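PDB 6FBM: gram-negative insecticidal protein, which is an insecticidal toxin of the MACPF family, probably forming membrane pores through its MACPF domain, with a beta-tripod domain that probably recognises the target. Local coordinates for residues V16-M21 with E33-Q38; D113-E118 with S310-D315; I172-V177 with D274-S279; K316-D321 with L380-A385; P324-A329 with S365-H370. All coordinates share one frame; numbering follows the deposited sequence.

In the fold
The five contacts trace the molecule from its MACPF end to its probable beta-tripod end. Interactions 1 and 3 have centres about 12 Å apart and share a sheet: Gly20 N lies 2.8 Å from Ile172 O, probably as a hydrogen bond. Interaction 2 sits about 9 Å from the chain's centre, where a helix end of the MACPF region meets the chain leading into the second half. It adjoins interaction 4, with Thr117 CG2 3.5 Å from Val317 CG1. Interaction 5 lies, in sequence, between the two segments of interaction 4, the two centres being about 22 Å apart. The centres of interactions 1 and 5, on opposite sides of the chain's centre, are about 69 Å apart.

Interaction 1. Residues V16-M21 with E33-Q38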
# COMPACT_ATOMS: atom_id res chain seq x y z
N VAL A 16 0.92 20.60 16.17
CA VAL A 16 1.99 20.89 17.10
C VAL A 16 3.10 21.72 16.48
O VAL A 16 3.67 22.56 17.16
CB VAL A 16 2.59 19.61 17.71
CG1 VAL A 16 3.84 19.92 18.52
CG2 VAL A 16 1.61 18.98 18.68
N THR A 17 3.41 21.49 15.20
CA THR A 17 4.50 22.19 14.52
C THR A 17 4.17 23.63 14.27
O THR A 17 5.07 24.41 13.98
CB THR A 17 4.84 21.58 13.15
OG1 THR A 17 3.67 21.62 12.32
CG2 THR A 17 5.32 20.12 13.30
N SER A 18 2.89 23.99 14.34
CA SER A 18 2.48 25.38 14.18
C SER A 18 2.60 26.19 15.46
O SER A 18 2.63 27.40 15.39
CB SER A 18 1.05 25.45 13.68
OG SER A 18 0.96 24.78 12.46
N MET A 19 2.65 25.53 16.61
CA MET A 19 2.59 26.22 17.87
C MET A 19 3.89 26.94 18.18
O MET A 19 5.00 26.43 17.94
CB MET A 19 2.23 25.26 18.99
CG MET A 19 0.87 24.59 18.80
SD MET A 19 -0.49 25.69 18.34
CE MET A 19 -0.71 26.59 19.90
N GLY A 20 3.76 28.18 18.64
CA GLY A 20 4.92 28.95 19.00
C GLY A 20 5.73 29.43 17.82
O GLY A 20 6.88 29.82 17.98
N MET A 21 5.15 29.40 16.63
CA MET A 21 5.82 29.88 15.44
C MET A 21 5.44 31.33 15.31
O MET A 21 4.30 31.70 15.61
CB MET A 21 5.30 29.20 14.18
CG MET A 21 5.77 27.80 13.87
SD MET A 21 7.56 27.54 13.90
CE MET A 21 7.62 26.77 15.51
N GLU A 33 0.46 28.32 5.86
CA GLU A 33 1.22 29.01 4.83
C GLU A 33 1.78 30.34 5.31
O GLU A 33 2.78 30.79 4.77
CB GLU A 33 0.36 29.26 3.58
CG GLU A 33 0.01 28.05 2.71
CD GLU A 33 -0.63 28.51 1.38
OE1 GLU A 33 -1.87 28.37 1.16
OE2 GLU A 33 0.11 29.06 0.55
N SER A 34 1.18 30.96 6.32
CA SER A 34 1.69 32.21 6.85
C SER A 34 2.52 32.06 8.14
O SER A 34 2.82 33.09 8.81
CB SER A 34 0.54 33.18 7.06
OG SER A 34 0.02 33.57 5.82
N LEU A 35 2.89 30.82 8.49
CA LEU A 35 3.87 30.60 9.54
C LEU A 35 5.25 31.02 9.05
O LEU A 35 5.51 30.97 7.87
CB LEU A 35 3.92 29.14 9.98
CG LEU A 35 2.64 28.57 10.56
CD1 LEU A 35 2.73 27.06 10.62
CD2 LEU A 35 2.34 29.15 11.92
N LEU A 36 6.08 31.47 9.96
CA LEU A 36 7.40 32.01 9.65
C LEU A 36 8.42 31.09 10.25
O LEU A 36 8.16 30.42 11.24
CB LEU A 36 7.57 33.40 10.22
CG LEU A 36 6.58 34.47 9.72
CD1 LEU A 36 6.87 35.75 10.51
CD2 LEU A 36 6.71 34.70 8.20
N GLY A 37 9.62 31.13 9.67
CA GLY A 37 10.57 30.03 9.72
C GLY A 37 10.96 29.47 11.07
O GLY A 37 10.65 28.32 11.37
N GLN A 38 11.67 30.29 11.86
CA GLN A 38 12.32 29.81 13.09
C GLN A 38 11.34 29.58 14.23
O GLN A 38 10.55 30.48 14.56
CB GLN A 38 13.46 30.74 13.58
CG GLN A 38 14.68 30.65 12.70
CD GLN A 38 14.97 31.91 11.90
OE1 GLN A 38 14.06 32.62 11.46
NE2 GLN A 38 16.24 32.19 11.71
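Met21 lays its side chain across that of Leu35 at about a right angle, and the two carry most of this contact. Their CA atoms are 6.3 Å apart, where strand 21-23 begins to pair antiparallel with strand 35-39. Met21 CB rests 3.7 Å from Leu35 CD2, and CG stays near the same methyl at 4.2 Å. The chain then bends at chi2 (-51°), which places SD beside the backbone of the other segment: it lies 4.0 Å from Leu36 O, with Gly37 O and Gln38 O only slightly farther off. A second bend turns CE back over its own segment, 3.6 Å from Met19 O. An unbranched, flexible side chain suits this route, since it can pack on a leucine and then follow a chain that turns a corner at Gly37 and Gln38.

Leu35 uses its two methyls differently. CD2 serves Met21 and also nears Ser18 O, whereas CD1 meets Ser18 OG at 3.4 Å. Ser18 opens a type II beta turn that ends at Met21, closed by a weak Met21 N to Ser18 O bond. Gly20 takes the third position of that turn, where its positive phi of 72° favours glycine. Beyond the two segments, Leu35 also packs on Ile172 and Tyr23.

No hydrogen bond crosses between the two segments. The contact therefore rests on van der Waals forces, apolar between Met21 and Leu35, with the sulfur and a leucine methyl also lying against oxygens, while the directional bonds come from neighbouring backbone pairs such as Leu36 with Gly22.

Interaction 2. Residues D113-E118 with S310-D315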
# COMPACT_ATOMS: atom_id res chain seq x y z
N ASP A 113 -12.57 43.05 -8.45
CA ASP A 113 -13.66 43.15 -7.48
C ASP A 113 -13.26 43.89 -6.23
O ASP A 113 -14.07 44.58 -5.63
CB ASP A 113 -14.21 41.76 -7.10
CG ASP A 113 -14.96 41.09 -8.24
OD1 ASP A 113 -15.47 41.78 -9.12
OD2 ASP A 113 -15.06 39.87 -8.29
N GLN A 114 -12.01 43.74 -5.82
CA GLN A 114 -11.52 44.46 -4.66
C GLN A 114 -11.60 45.96 -4.87
O GLN A 114 -11.97 46.71 -3.97
CB GLN A 114 -10.07 44.06 -4.35
CG GLN A 114 -9.89 42.67 -3.79
CD GLN A 114 -8.44 42.26 -3.70
OE1 GLN A 114 -8.02 41.27 -4.31
NE2 GLN A 114 -7.65 43.04 -2.96
N GLN A 115 -11.24 46.39 -6.07
CA GLN A 115 -11.18 47.80 -6.40
C GLN A 115 -12.55 48.35 -6.84
O GLN A 115 -12.82 49.53 -6.64
CB GLN A 115 -10.16 48.03 -7.50
CG GLN A 115 -8.77 47.54 -7.19
CD GLN A 115 -7.78 47.92 -8.30
OE1 GLN A 115 -7.13 48.97 -8.26
NE2 GLN A 115 -7.63 47.03 -9.27
N LEU A 116 -13.38 47.53 -7.46
CA LEU A 116 -14.73 47.98 -7.80
C LEU A 116 -15.54 48.40 -6.58
O LEU A 116 -15.31 47.95 -5.45
CB LEU A 116 -15.50 46.92 -8.59
CG LEU A 116 -15.03 46.78 -10.03
CD1 LEU A 116 -15.85 45.69 -10.73
CD2 LEU A 116 -15.15 48.14 -10.77
N THR A 117 -16.49 49.26 -6.84
CA THR A 117 -17.39 49.76 -5.84
C THR A 117 -18.73 49.08 -6.14
O THR A 117 -18.86 48.37 -7.15
CB THR A 117 -17.36 51.30 -5.86
OG1 THR A 117 -17.86 51.81 -4.63
CG2 THR A 117 -18.15 51.89 -6.98
N GLU A 118 -19.71 49.20 -5.23
CA GLU A 118 -20.98 48.45 -5.36
C GLU A 118 -20.85 46.91 -5.33
O GLU A 118 -21.77 46.19 -5.76
CB GLU A 118 -21.74 48.83 -6.65
CG GLU A 118 -21.94 50.32 -6.94
CD GLU A 118 -22.82 51.02 -5.93
OE1 GLU A 118 -23.39 50.38 -5.01
OE2 GLU A 118 -22.93 52.25 -6.10
N SER A 310 -5.27 51.83 2.22
CA SER A 310 -6.57 51.48 1.65
C SER A 310 -6.42 50.82 0.29
O SER A 310 -5.44 51.04 -0.44
CB SER A 310 -7.45 52.72 1.52
OG SER A 310 -8.02 53.04 2.78
N ILE A 311 -7.40 49.98 -0.03
CA ILE A 311 -7.49 49.38 -1.34
C ILE A 311 -7.94 50.49 -2.27
O ILE A 311 -8.85 51.25 -1.91
CB ILE A 311 -8.52 48.23 -1.38
CG1 ILE A 311 -8.16 47.13 -0.36
CG2 ILE A 311 -8.66 47.64 -2.79
CD1 ILE A 311 -6.77 46.52 -0.51
N PRO A 312 -7.28 50.65 -3.42
CA PRO A 312 -7.75 51.66 -4.37
C PRO A 312 -9.14 51.31 -4.93
O PRO A 312 -9.40 50.15 -5.26
CB PRO A 312 -6.67 51.65 -5.47
CG PRO A 312 -5.93 50.36 -5.32
CD PRO A 312 -6.00 50.04 -3.85
N LYS A 313 -10.02 52.32 -5.02
CA LYS A 313 -11.40 52.11 -5.45
C LYS A 313 -11.71 52.84 -6.76
O LYS A 313 -11.20 53.93 -7.00
CB LYS A 313 -12.37 52.60 -4.37
CG LYS A 313 -12.20 51.97 -3.00
CD LYS A 313 -12.32 50.45 -3.04
CE LYS A 313 -13.65 49.95 -3.62
NZ LYS A 313 -13.97 48.57 -3.21
N VAL A 314 -12.54 52.21 -7.58
CA VAL A 314 -13.11 52.81 -8.78
C VAL A 314 -14.49 53.30 -8.33
O VAL A 314 -15.44 52.55 -8.31
CB VAL A 314 -13.25 51.77 -9.91
CG1 VAL A 314 -14.05 52.32 -11.07
CG2 VAL A 314 -11.87 51.35 -10.37
N ASP A 315 -14.56 54.57 -7.96
CA ASP A 315 -15.82 55.25 -7.63
C ASP A 315 -16.57 55.72 -8.89
O ASP A 315 -17.81 55.82 -8.86
CB ASP A 315 -15.54 56.44 -6.71
CG ASP A 315 -15.00 56.02 -5.36
OD1 ASP A 315 -15.65 55.22 -4.67
OD2 ASP A 315 -13.93 56.52 -4.99
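Gln115 and Lys313 mark the closest approach of two backbones, 114-117 and 311-315, that run in nearly the same direction, 24° apart. Their CA atoms are separated by 4.4 Å. Next to them Val314 N donates to Gln115 O at 2.9 Å in a fairly straight bond. The helix 111-115 ends here, and Leu116 is the first residue to leave helical angles. Lys313 gathers the carbonyls at this end: its NZ bonds to Gln114 O at 2.8 Å and to Leu116 O at 2.7 Å, in the latter case from above the carbonyl plane. Bends at chi2 and chi3 fold the lysine back, so that CE also passes 3.2 Å from Gln115 O.

Around this grip the packing is mixed. Thr117 CG2 lies against Val314 O, Leu116 and Val314 lie side by side, and Ile311 CG2 touches Gln114 O. Gln115 crosses the Pro312 ring, OE1 3.5 Å from its CG, but the amide is held by His526 and Gln527 O.

A long, flexible cation suits the place: it can reach one carbonyl of the last helical turn and one of the residue just after it, and their partial negative charge would probably favour the protonated ammonium group.

Interaction 3. Residues I172-V177 with D274-S279; sequences ISEAAV and DFSTES
A type I beta turn, Ser276 to Ser279, whose first residue also forms an ST turn, packs against strand 170-177 in the antiparallel sheet of the MACPF domain. The turn lies between strands 271-274 and 280-282, both of which pair with this same strand. Where the loop leaves the first of them, Ala176 N donates to Asp274 O at 3.0 Å, and the small Ala176 lets its CB approach Asp274 CB. The carboxylate of Asp274 turns away to Tyr29 and Lys74.

At the far side of the turn, Ser173 N reaches Ser279 O at 2.7 Å, nearly along the C=O axis. Serines suit this loop because each hydroxyl can give one bond and receive another. Ser279 OG donates to Glu174 O at 2.7 Å from above the carbonyl plane, and accepts from Ser276 N. Ser276 OG accepts from Glu278 N at 3.1 Å, the bond that defines the ST turn, and donates to Glu174 OE1; the modelled distance there is very short, so its exact length is doubtful. With CG anti to its backbone N (chi1 -165°) and the chain extended beyond, Glu174 spans the distance to that hydroxyl.

An apolar contact completes the interface: Ile172 and Phe275 cross at about a right angle, and Tyr23 packs edge-to-face with the phenylalanine. Ile172 CD1 lies 3.6 Å from Phe275 CE1.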
# COMPACT_ATOMS: atom_id res chain seq x y z
N ILE A 172 2.06 32.21 17.28
CA ILE A 172 0.88 31.39 17.50
C ILE A 172 0.90 30.86 18.92
O ILE A 172 1.72 30.03 19.27
CB ILE A 172 0.85 30.18 16.54
CG1 ILE A 172 0.82 30.62 15.06
CG2 ILE A 172 -0.35 29.28 16.85
CD1 ILE A 172 -0.44 31.36 14.63
N SER A 173 -0.01 31.36 19.73
CA SER A 173 -0.14 30.93 21.12
C SER A 173 -1.27 29.96 21.34
O SER A 173 -1.22 29.15 22.26
CB SER A 173 -0.37 32.15 22.00
OG SER A 173 -0.32 31.78 23.35
N GLU A 174 -2.30 30.04 20.51
CA GLU A 174 -3.44 29.15 20.59
C GLU A 174 -3.99 28.98 19.17
O GLU A 174 -4.08 29.94 18.41
CB GLU A 174 -4.48 29.76 21.50
CG GLU A 174 -5.56 28.80 21.97
CD GLU A 174 -6.53 29.53 22.90
OE1 GLU A 174 -7.29 30.37 22.39
OE2 GLU A 174 -6.52 29.28 24.13
N ALA A 175 -4.35 27.76 18.80
CA ALA A 175 -4.92 27.53 17.47
C ALA A 175 -5.91 26.39 17.45
O ALA A 175 -5.76 25.39 18.16
CB ALA A 175 -3.80 27.24 16.48
N ALA A 176 -6.90 26.56 16.59
CA ALA A 176 -7.83 25.50 16.26
C ALA A 176 -7.18 24.62 15.21
O ALA A 176 -6.62 25.12 14.24
CB ALA A 176 -9.12 26.09 15.75
N VAL A 177 -7.30 23.32 15.40
CA VAL A 177 -6.78 22.36 14.46
C VAL A 177 -7.91 21.54 13.86
O VAL A 177 -8.79 21.06 14.55
CB VAL A 177 -5.75 21.44 15.15
CG1 VAL A 177 -5.23 20.44 14.17
CG2 VAL A 177 -4.59 22.26 15.72
N ASP A 274 -7.80 27.98 12.41
CA ASP A 274 -8.63 29.03 12.96
C ASP A 274 -7.99 29.63 14.18
O ASP A 274 -7.17 29.00 14.87
CB ASP A 274 -10.03 28.48 13.30
CG ASP A 274 -11.15 29.53 13.15
OD1 ASP A 274 -10.89 30.67 12.70
OD2 ASP A 274 -12.31 29.17 13.49
N PHE A 275 -8.37 30.87 14.44
CA PHE A 275 -7.85 31.65 15.53
C PHE A 275 -9.00 32.02 16.44
O PHE A 275 -10.14 32.21 15.98
CB PHE A 275 -7.27 32.94 15.00
CG PHE A 275 -5.99 32.80 14.26
CD1 PHE A 275 -5.13 31.73 14.46
CD2 PHE A 275 -5.59 33.82 13.41
CE1 PHE A 275 -3.92 31.67 13.81
CE2 PHE A 275 -4.39 33.76 12.75
CZ PHE A 275 -3.55 32.69 12.95
N SER A 276 -8.67 32.14 17.73
CA SER A 276 -9.56 32.64 18.75
C SER A 276 -9.01 33.98 19.20
O SER A 276 -7.96 34.42 18.72
CB SER A 276 -9.54 31.68 19.94
OG SER A 276 -8.35 31.88 20.72
N THR A 277 -9.64 34.60 20.20
CA THR A 277 -9.18 35.90 20.69
C THR A 277 -7.78 35.85 21.28
O THR A 277 -7.15 36.88 21.38
CB THR A 277 -10.12 36.54 21.74
OG1 THR A 277 -10.30 35.64 22.82
CG2 THR A 277 -11.47 36.87 21.16
N GLU A 278 -7.30 34.68 21.68
CA GLU A 278 -5.96 34.53 22.28
C GLU A 278 -4.88 33.97 21.35
O GLU A 278 -3.76 33.70 21.79
CB GLU A 278 -6.04 33.65 23.55
CG GLU A 278 -6.92 34.19 24.68
CD GLU A 278 -6.53 35.59 25.16
OE1 GLU A 278 -5.33 35.91 25.23
OE2 GLU A 278 -7.44 36.39 25.44
N SER A 279 -5.20 33.79 20.06
CA SER A 279 -4.33 33.02 19.16
C SER A 279 -3.00 33.69 18.91
O SER A 279 -1.97 33.07 19.10
CB SER A 279 -5.03 32.72 17.85
OG SER A 279 -6.04 31.78 18.08

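Interaction 4. Residues K316-D321 with L380-A385; sequences KVLLMD and LGVLKA
Val317 and Leu318 present their methyl groups to Leu380, Val382 and Leu383, and every contact across the two segments is apolar. Two pairs involve Val317. Its CG1 meets Leu380 CD1 at 3.6 Å, the two side chains crossing at about a right angle, while its CG2 is a looser 4.2 Å from Val382 CG1. The other pairs converge on a single methyl, Leu318 CD2. It approaches Val382 CG2 to 3.4 Å as the leucine and valine run antiparallel past one another, and it also touches Leu383 CD2 at 3.7 Å. The beta-branched valines carry their methyls close to the backbone, and Leu318 reaches over the 8.0 Å between its CA and that of Val382.

The contact brings together two sheets of the C-terminal half, which is probably the beta-tripod part of the toxin. Strand 318-321 lies between 373-376 and 513-515 in a mixed sheet, whereas 383-384 is an outer strand of a small antiparallel one. Leu444 packs on both Leu318 and Val382, and Thr117 and Glu118 from the MACPF side abut Val317 and Val382 respectively.

Hydrogen bonding is confined to the surroundings: Gly381, whose positive phi (71°) favours glycine, offers its O to Tyr415 OH, and Leu380 N is bound by Asp376 OD1.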
# COMPACT_ATOMS: atom_id res chain seq x y z
N LYS A 316 -15.84 56.00 -9.96
CA LYS A 316 -16.41 56.50 -11.18
C LYS A 316 -16.94 55.32 -11.98
O LYS A 316 -16.21 54.71 -12.77
CB LYS A 316 -15.36 57.28 -11.99
CG LYS A 316 -14.64 58.42 -11.25
CD LYS A 316 -15.36 59.72 -11.41
CE LYS A 316 -14.91 60.82 -10.45
NZ LYS A 316 -13.81 61.64 -11.02
N VAL A 317 -18.22 54.99 -11.79
CA VAL A 317 -18.80 53.77 -12.38
C VAL A 317 -19.80 53.98 -13.48
O VAL A 317 -20.25 53.01 -14.10
CB VAL A 317 -19.43 52.87 -11.31
CG1 VAL A 317 -18.34 52.35 -10.39
CG2 VAL A 317 -20.54 53.60 -10.51
N LEU A 318 -20.15 55.24 -13.75
CA LEU A 318 -21.01 55.58 -14.86
C LEU A 318 -20.17 56.27 -15.90
O LEU A 318 -19.54 57.28 -15.64
CB LEU A 318 -22.15 56.46 -14.40
CG LEU A 318 -23.18 55.79 -13.49
CD1 LEU A 318 -24.23 56.79 -12.99
CD2 LEU A 318 -23.87 54.63 -14.21
N LEU A 319 -20.19 55.70 -17.09
CA LEU A 319 -19.53 56.27 -18.24
C LEU A 319 -20.54 57.20 -18.89
O LEU A 319 -21.58 56.75 -19.39
CB LEU A 319 -19.14 55.14 -19.17
CG LEU A 319 -18.31 55.41 -20.42
CD1 LEU A 319 -17.01 56.11 -20.11
CD2 LEU A 319 -18.09 54.10 -21.15
N MET A 320 -20.22 58.49 -18.90
CA MET A 320 -21.09 59.52 -19.48
C MET A 320 -20.69 59.91 -20.92
O MET A 320 -19.51 60.05 -21.27
CB MET A 320 -21.05 60.77 -18.62
CG MET A 320 -22.11 61.78 -18.97
SD MET A 320 -22.21 63.10 -17.75
CE MET A 320 -20.61 63.91 -17.94
N ASP A 321 -21.71 60.11 -21.74
CA ASP A 321 -21.59 60.81 -22.99
C ASP A 321 -22.49 62.04 -22.85
O ASP A 321 -23.72 61.91 -22.84
CB ASP A 321 -22.01 59.88 -24.13
CG ASP A 321 -22.04 60.58 -25.47
OD1 ASP A 321 -21.82 61.80 -25.51
OD2 ASP A 321 -22.34 59.91 -26.47
N LEU A 380 -22.40 46.71 -12.93
CA LEU A 380 -22.67 46.63 -11.50
C LEU A 380 -24.14 46.66 -11.15
O LEU A 380 -24.47 46.52 -9.98
CB LEU A 380 -22.00 47.80 -10.80
CG LEU A 380 -20.51 47.95 -10.99
CD1 LEU A 380 -20.01 49.21 -10.36
CD2 LEU A 380 -19.82 46.74 -10.42
N GLY A 381 -25.02 46.87 -12.12
CA GLY A 381 -26.45 47.12 -11.88
C GLY A 381 -26.77 48.46 -11.25
O GLY A 381 -27.81 48.59 -10.59
N VAL A 382 -25.92 49.45 -11.45
CA VAL A 382 -26.22 50.83 -10.99
C VAL A 382 -27.28 51.55 -11.81
O VAL A 382 -27.91 52.50 -11.32
CB VAL A 382 -24.97 51.74 -10.92
CG1 VAL A 382 -24.00 51.23 -9.88
CG2 VAL A 382 -24.27 51.83 -12.26
N LEU A 383 -27.43 51.13 -13.07
CA LEU A 383 -28.53 51.53 -13.91
C LEU A 383 -29.48 50.37 -13.97
O LEU A 383 -29.06 49.23 -14.21
CB LEU A 383 -28.05 51.84 -15.32
CG LEU A 383 -27.00 52.96 -15.44
CD1 LEU A 383 -26.60 53.15 -16.88
CD2 LEU A 383 -27.51 54.26 -14.82
N LYS A 384 -30.76 50.65 -13.77
CA LYS A 384 -31.79 49.64 -13.88
C LYS A 384 -33.02 50.29 -14.46
O LYS A 384 -33.33 51.42 -14.11
CB LYS A 384 -32.11 49.08 -12.49
CG LYS A 384 -32.94 47.84 -12.51
CD LYS A 384 -33.07 47.22 -11.15
CE LYS A 384 -33.84 45.91 -11.32
NZ LYS A 384 -33.94 45.26 -10.02
N ALA A 385 -33.72 49.58 -15.34
CA ALA A 385 -34.98 50.10 -15.91
C ALA A 385 -36.00 50.47 -14.84
O ALA A 385 -36.03 49.87 -13.75
CB ALA A 385 -35.60 49.10 -16.89

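Interaction 5. Residues P324-A329 with S365-H370; sequences PPMVKA and SVADGH
The His370 imidazole receives Pro324 O at its edge, close to the ring plane, while Met326 CG approaches obliquely, 3.5 Å from ND1. ND1 donates to Pro324 O at 2.9 Å; the donor lies in the carbonyl plane, although the N-H...O angle is only 137°. Chi1 (-67°) puts CG of the histidine anti to the carbonyl carbon, beside its own backbone N, and the ND1 edge of the ring is the side turned to Pro324 O. Histidine suits the spot because it offers a ring N-H to a backbone carbonyl, and the methionine packs beside the ring at an oblique angle.

Met326 packs against the loop. Its CB meets Ala367 CB at 3.7 Å, its CG lies 3.6 Å from Gly369 O, and its SD stands 5.1 Å from the centre of the His370 ring. The small Ala367 allows the approach, and Phe358 and Pro346 also touch Met326. Lys328 extends to Ser365, NZ 4.1 Å from CA, but its charge is engaged by Glu331 and by the carbonyls of His363 and Ala364.

The arrangement belongs to a three-stranded antiparallel meander, 326-331, 342-346 and 358-360: the loop after the last strand returns alongside the first, running roughly antiparallel to it (148°).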
# COMPACT_ATOMS: atom_id res chain seq x y z
N PRO A 324 -24.77 63.48 -26.67
CA PRO A 324 -25.31 62.54 -27.63
C PRO A 324 -26.23 63.25 -28.64
O PRO A 324 -26.61 64.42 -28.42
CB PRO A 324 -26.12 61.59 -26.75
CG PRO A 324 -26.64 62.47 -25.67
CD PRO A 324 -25.53 63.45 -25.40
N PRO A 325 -26.60 62.55 -29.72
CA PRO A 325 -27.56 63.15 -30.63
C PRO A 325 -28.91 63.37 -29.96
O PRO A 325 -29.41 62.46 -29.32
CB PRO A 325 -27.68 62.12 -31.77
CG PRO A 325 -26.46 61.27 -31.67
CD PRO A 325 -26.11 61.25 -30.19
N MET A 326 -29.48 64.56 -30.11
CA MET A 326 -30.79 64.87 -29.54
C MET A 326 -31.83 64.84 -30.65
O MET A 326 -31.64 65.45 -31.70
CB MET A 326 -30.75 66.23 -28.86
CG MET A 326 -29.71 66.34 -27.77
SD MET A 326 -29.93 65.21 -26.38
CE MET A 326 -31.54 65.69 -25.78
N VAL A 327 -32.89 64.08 -30.41
CA VAL A 327 -33.95 63.88 -31.38
C VAL A 327 -35.21 64.44 -30.74
O VAL A 327 -35.42 64.32 -29.53
CB VAL A 327 -34.11 62.39 -31.74
CG1 VAL A 327 -35.29 62.16 -32.67
CG2 VAL A 327 -32.80 61.86 -32.33
N LYS A 328 -36.06 65.08 -31.54
CA LYS A 328 -37.23 65.76 -31.02
C LYS A 328 -38.31 64.75 -30.63
O LYS A 328 -38.59 63.80 -31.38
CB LYS A 328 -37.78 66.76 -32.01
CG LYS A 328 -38.66 67.83 -31.37
CD LYS A 328 -39.28 68.71 -32.42
CE LYS A 328 -39.91 69.90 -31.81
NZ LYS A 328 -40.29 70.92 -32.83
N ALA A 329 -38.90 64.96 -29.45
CA ALA A 329 -39.87 64.05 -28.91
C ALA A 329 -41.17 64.75 -28.53
O ALA A 329 -41.86 64.33 -27.60
CB ALA A 329 -39.26 63.32 -27.72
N SER A 365 -36.89 72.88 -34.03
CA SER A 365 -36.58 71.51 -34.47
C SER A 365 -35.32 70.91 -33.85
O SER A 365 -35.10 69.72 -33.94
CB SER A 365 -36.45 71.46 -35.99
OG SER A 365 -37.74 71.36 -36.57
N VAL A 366 -34.49 71.79 -33.27
CA VAL A 366 -33.15 71.51 -32.79
C VAL A 366 -33.12 71.78 -31.28
O VAL A 366 -33.69 72.78 -30.80
CB VAL A 366 -32.15 72.48 -33.45
CG1 VAL A 366 -30.72 72.21 -32.99
CG2 VAL A 366 -32.25 72.38 -34.96
N ALA A 367 -32.44 70.91 -30.53
CA ALA A 367 -32.28 71.09 -29.10
C ALA A 367 -31.31 72.22 -28.78
O ALA A 367 -30.24 72.32 -29.41
CB ALA A 367 -31.79 69.79 -28.46
N ASP A 368 -31.66 73.04 -27.79
CA ASP A 368 -30.77 74.09 -27.25
C ASP A 368 -29.60 73.52 -26.46
O ASP A 368 -28.58 74.20 -26.32
CB ASP A 368 -31.54 75.06 -26.33
CG ASP A 368 -32.62 75.86 -27.07
OD1 ASP A 368 -32.59 75.91 -28.33
OD2 ASP A 368 -33.51 76.44 -26.40
N GLY A 369 -29.73 72.30 -25.94
CA GLY A 369 -28.66 71.63 -25.23
C GLY A 369 -28.71 70.12 -25.41
O GLY A 369 -29.40 69.59 -26.29
N HIS A 370 -27.99 69.44 -24.53
CA HIS A 370 -27.88 68.00 -24.55
C HIS A 370 -28.26 67.42 -23.20
O HIS A 370 -27.93 67.97 -22.16
CB HIS A 370 -26.46 67.59 -24.94
CG HIS A 370 -26.11 67.96 -26.34
ND1 HIS A 370 -26.32 67.11 -27.41
CD2 HIS A 370 -25.56 69.08 -26.86
CE1 HIS A 370 -25.91 67.70 -28.52
NE2 HIS A 370 -25.44 68.89 -28.21